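Periplasmic binding protein (Agrobacterium tumefaciens str. B6, PDB 5L9G) binds the opine mannopine in the periplasm, probably delivering it to an ABC transporter for uptake into the bacterial cell. Local coordinates at residues Arg64-Val67 against Thr73-Ile76. Numbering follows the deposited sequence.
Sequences RAQV and TWDI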
ATOM      1  N   ARG A  64      -6.229  16.083   3.770  1.00 59.19           N
ATOM      2  CA  ARG A  64      -6.942  17.154   3.065  1.00 61.45           C
ATOM      3  C   ARG A  64      -7.847  17.918   4.035  1.00 66.27           C
ATOM      4  O   ARG A  64      -7.827  19.152   4.022  1.00 67.87           O
ATOM      5  CB  ARG A  64      -7.738  16.610   1.863  1.00 60.63           C
ATOM      6  CG  ARG A  64      -8.389  17.739   1.040  1.00 63.34           C
ATOM      7  CD  ARG A  64      -9.107  17.282  -0.210  1.00 73.18           C
ATOM      8  NE  ARG A  64     -10.098  16.243   0.072  1.00 82.95           N
ATOM      9  CZ  ARG A  64     -10.813  15.618  -0.856  1.00 99.65           C
ATOM     10  NH1 ARG A  64     -10.679  15.939  -2.139  1.00 90.01           N
ATOM     11  NH2 ARG A  64     -11.681  14.676  -0.508  1.00 84.20           N
ATOM     12  N   ALA A  65      -8.600  17.190   4.902  1.00 62.26           N
ATOM     13  CA  ALA A  65      -9.489  17.791   5.914  1.00 63.96           C
ATOM     14  C   ALA A  65      -8.730  18.705   6.865  1.00 68.79           C
ATOM     15  O   ALA A  65      -9.255  19.771   7.209  1.00 69.23           O
ATOM     16  CB  ALA A  65     -10.226  16.716   6.694  1.00 63.75           C
ATOM     17  N   GLN A  66      -7.485  18.326   7.253  1.00 63.92           N
ATOM     18  CA  GLN A  66      -6.635  19.165   8.117  1.00 65.41           C
ATOM     19  C   GLN A  66      -6.262  20.468   7.397  1.00 72.74           C
ATOM     20  O   GLN A  66      -6.306  21.537   8.010  1.00 73.88           O
ATOM     21  CB  GLN A  66      -5.361  18.422   8.542  1.00 64.43           C
ATOM     22  CG  GLN A  66      -5.601  17.361   9.607  1.00 66.53           C
ATOM     23  CD  GLN A  66      -4.361  16.994  10.382  1.00 69.42           C
ATOM     24  OE1 GLN A  66      -3.294  17.610  10.260  1.00 61.40           O
ATOM     25  NE2 GLN A  66      -4.496  16.009  11.248  1.00 63.34           N
ATOM     26  N   VAL A  67      -5.931  20.380   6.086  1.00 70.00           N
ATOM     27  CA  VAL A  67      -5.576  21.548   5.270  1.00 73.71           C
ATOM     28  C   VAL A  67      -6.809  22.460   5.106  1.00 83.19           C
ATOM     29  O   VAL A  67      -6.704  23.664   5.334  1.00 86.46           O
ATOM     30  CB  VAL A  67      -4.926  21.142   3.912  1.00 76.27           C
ATOM     31  CG1 VAL A  67      -4.672  22.360   3.020  1.00 78.78           C
ATOM     32  CG2 VAL A  67      -3.626  20.374   4.134  1.00 73.22           C
ATOM     33  N   THR A  73      -1.944  19.734  11.927  1.00 65.29           N
ATOM     34  CA  THR A  73      -1.180  19.199  13.063  1.00 63.27           C
ATOM     35  C   THR A  73      -0.123  18.189  12.605  1.00 63.33           C
ATOM     36  O   THR A  73       0.896  18.039  13.265  1.00 61.99           O
ATOM     37  CB  THR A  73      -2.089  18.646  14.192  1.00 70.61           C
ATOM     38  OG1 THR A  73      -2.968  17.647  13.678  1.00 68.94           O
ATOM     39  CG2 THR A  73      -2.889  19.736  14.894  1.00 73.13           C
ATOM     40  N   TRP A  74      -0.353  17.517  11.466  1.00 57.91           N
ATOM     41  CA  TRP A  74       0.590  16.531  10.923  1.00 55.26           C
ATOM     42  C   TRP A  74       1.725  17.208  10.165  1.00 57.50           C
ATOM     43  O   TRP A  74       1.500  18.215   9.485  1.00 58.55           O
ATOM     44  CB  TRP A  74      -0.139  15.583   9.962  1.00 53.41           C
ATOM     45  CG  TRP A  74      -1.141  14.669  10.604  1.00 53.34           C
ATOM     46  CD1 TRP A  74      -1.238  14.339  11.925  1.00 55.95           C
ATOM     47  CD2 TRP A  74      -2.128  13.890   9.920  1.00 52.16           C
ATOM     48  NE1 TRP A  74      -2.254  13.433  12.111  1.00 54.22           N
ATOM     49  CE2 TRP A  74      -2.815  13.135  10.896  1.00 54.68           C
ATOM     50  CE3 TRP A  74      -2.535  13.794   8.575  1.00 53.01           C
ATOM     51  CZ2 TRP A  74      -3.878  12.289  10.570  1.00 52.42           C
ATOM     52  CZ3 TRP A  74      -3.570  12.930   8.249  1.00 53.05           C
ATOM     53  CH2 TRP A  74      -4.236  12.199   9.242  1.00 52.50           C
ATOM     54  N   ASP A  75       2.945  16.666  10.289  1.00 51.41           N
ATOM     55  CA  ASP A  75       4.086  17.182   9.523  1.00 52.05           C
ATOM     56  C   ASP A  75       4.360  16.237   8.358  1.00 54.08           C
ATOM     57  O   ASP A  75       4.155  16.614   7.198  1.00 55.73           O
ATOM     58  CB  ASP A  75       5.330  17.339  10.405  1.00 53.37           C
ATOM     59  CG  ASP A  75       5.208  18.479  11.402  1.00 58.15           C
ATOM     60  OD1 ASP A  75       4.964  19.613  10.976  1.00 60.81           O
ATOM     61  OD2 ASP A  75       5.247  18.210  12.591  1.00 57.48           O
ATOM     62  N   ILE A  76       4.778  15.003   8.667  1.00 47.87           N
ATOM     63  CA  ILE A  76       5.045  13.967   7.659  1.00 46.07           C
ATOM     64  C   ILE A  76       3.883  12.979   7.596  1.00 47.76           C
ATOM     65  O   ILE A  76       3.439  12.460   8.627  1.00 46.76           O
ATOM     66  CB  ILE A  76       6.397  13.233   7.935  1.00 48.13           C
ATOM     67  CG1 ILE A  76       7.583  14.228   8.006  1.00 50.24           C
ATOM     68  CG2 ILE A  76       6.641  12.078   6.910  1.00 46.49           C
ATOM     69  CD1 ILE A  76       8.847  13.687   8.660  1.00 56.00           C
TER
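In the alpha/beta lobe of this periplasmic binding protein, the loop that leads from helix 61-69 into strand 76-80 is tied back to the helix by one glutamine, Q66, which meets T73 and W74. A single amide can serve a loop in two ways, and Q66 does both: its oxygen takes up backbone N-H groups while its nitrogen lies against an aromatic face. Q66 OE1 accepts from the backbone N of T73 at 3.0 Å and from the backbone N of W74 at 3.2 Å. The two donors use the oxygen differently. The N-H of W74 lies in the carbonyl plane on a lone pair and is nearly straight, with an N-H...O angle of 163°, whereas that of T73 comes from above the plane, 46° out of it. A weak third bond reaches Q66 OE1 from T73 OG1, at 3.4 Å. Two successive peptide N-H groups thus converge on one acceptor, which holds the loop backbone beside the helix and fixes the rotation of the amide.

Q66 turns its CG away from its own carbonyl carbon (chi1 -75°) and runs out nearly straight, which carries the amide to the loop. Q66 NE2 sits over the centre of the W74 indole, 3.3 Å from W74 CE2; the amide and ring planes are tilted against each other. The indole is held by further partners: its NE1 is hydrogen-bonded to D55 OD2, and its ring meets F57. The buried side chain of W74 lies about 9 Å from the bound mannopine, near the ligand but not touching it. The contact belongs to the beta-alpha-beta crossover from strand 52-56 through helix 61-69 to strand 76-80, with strand 23-27 between the two strands, a unit of the alpha/beta lobes of solute-binding proteins.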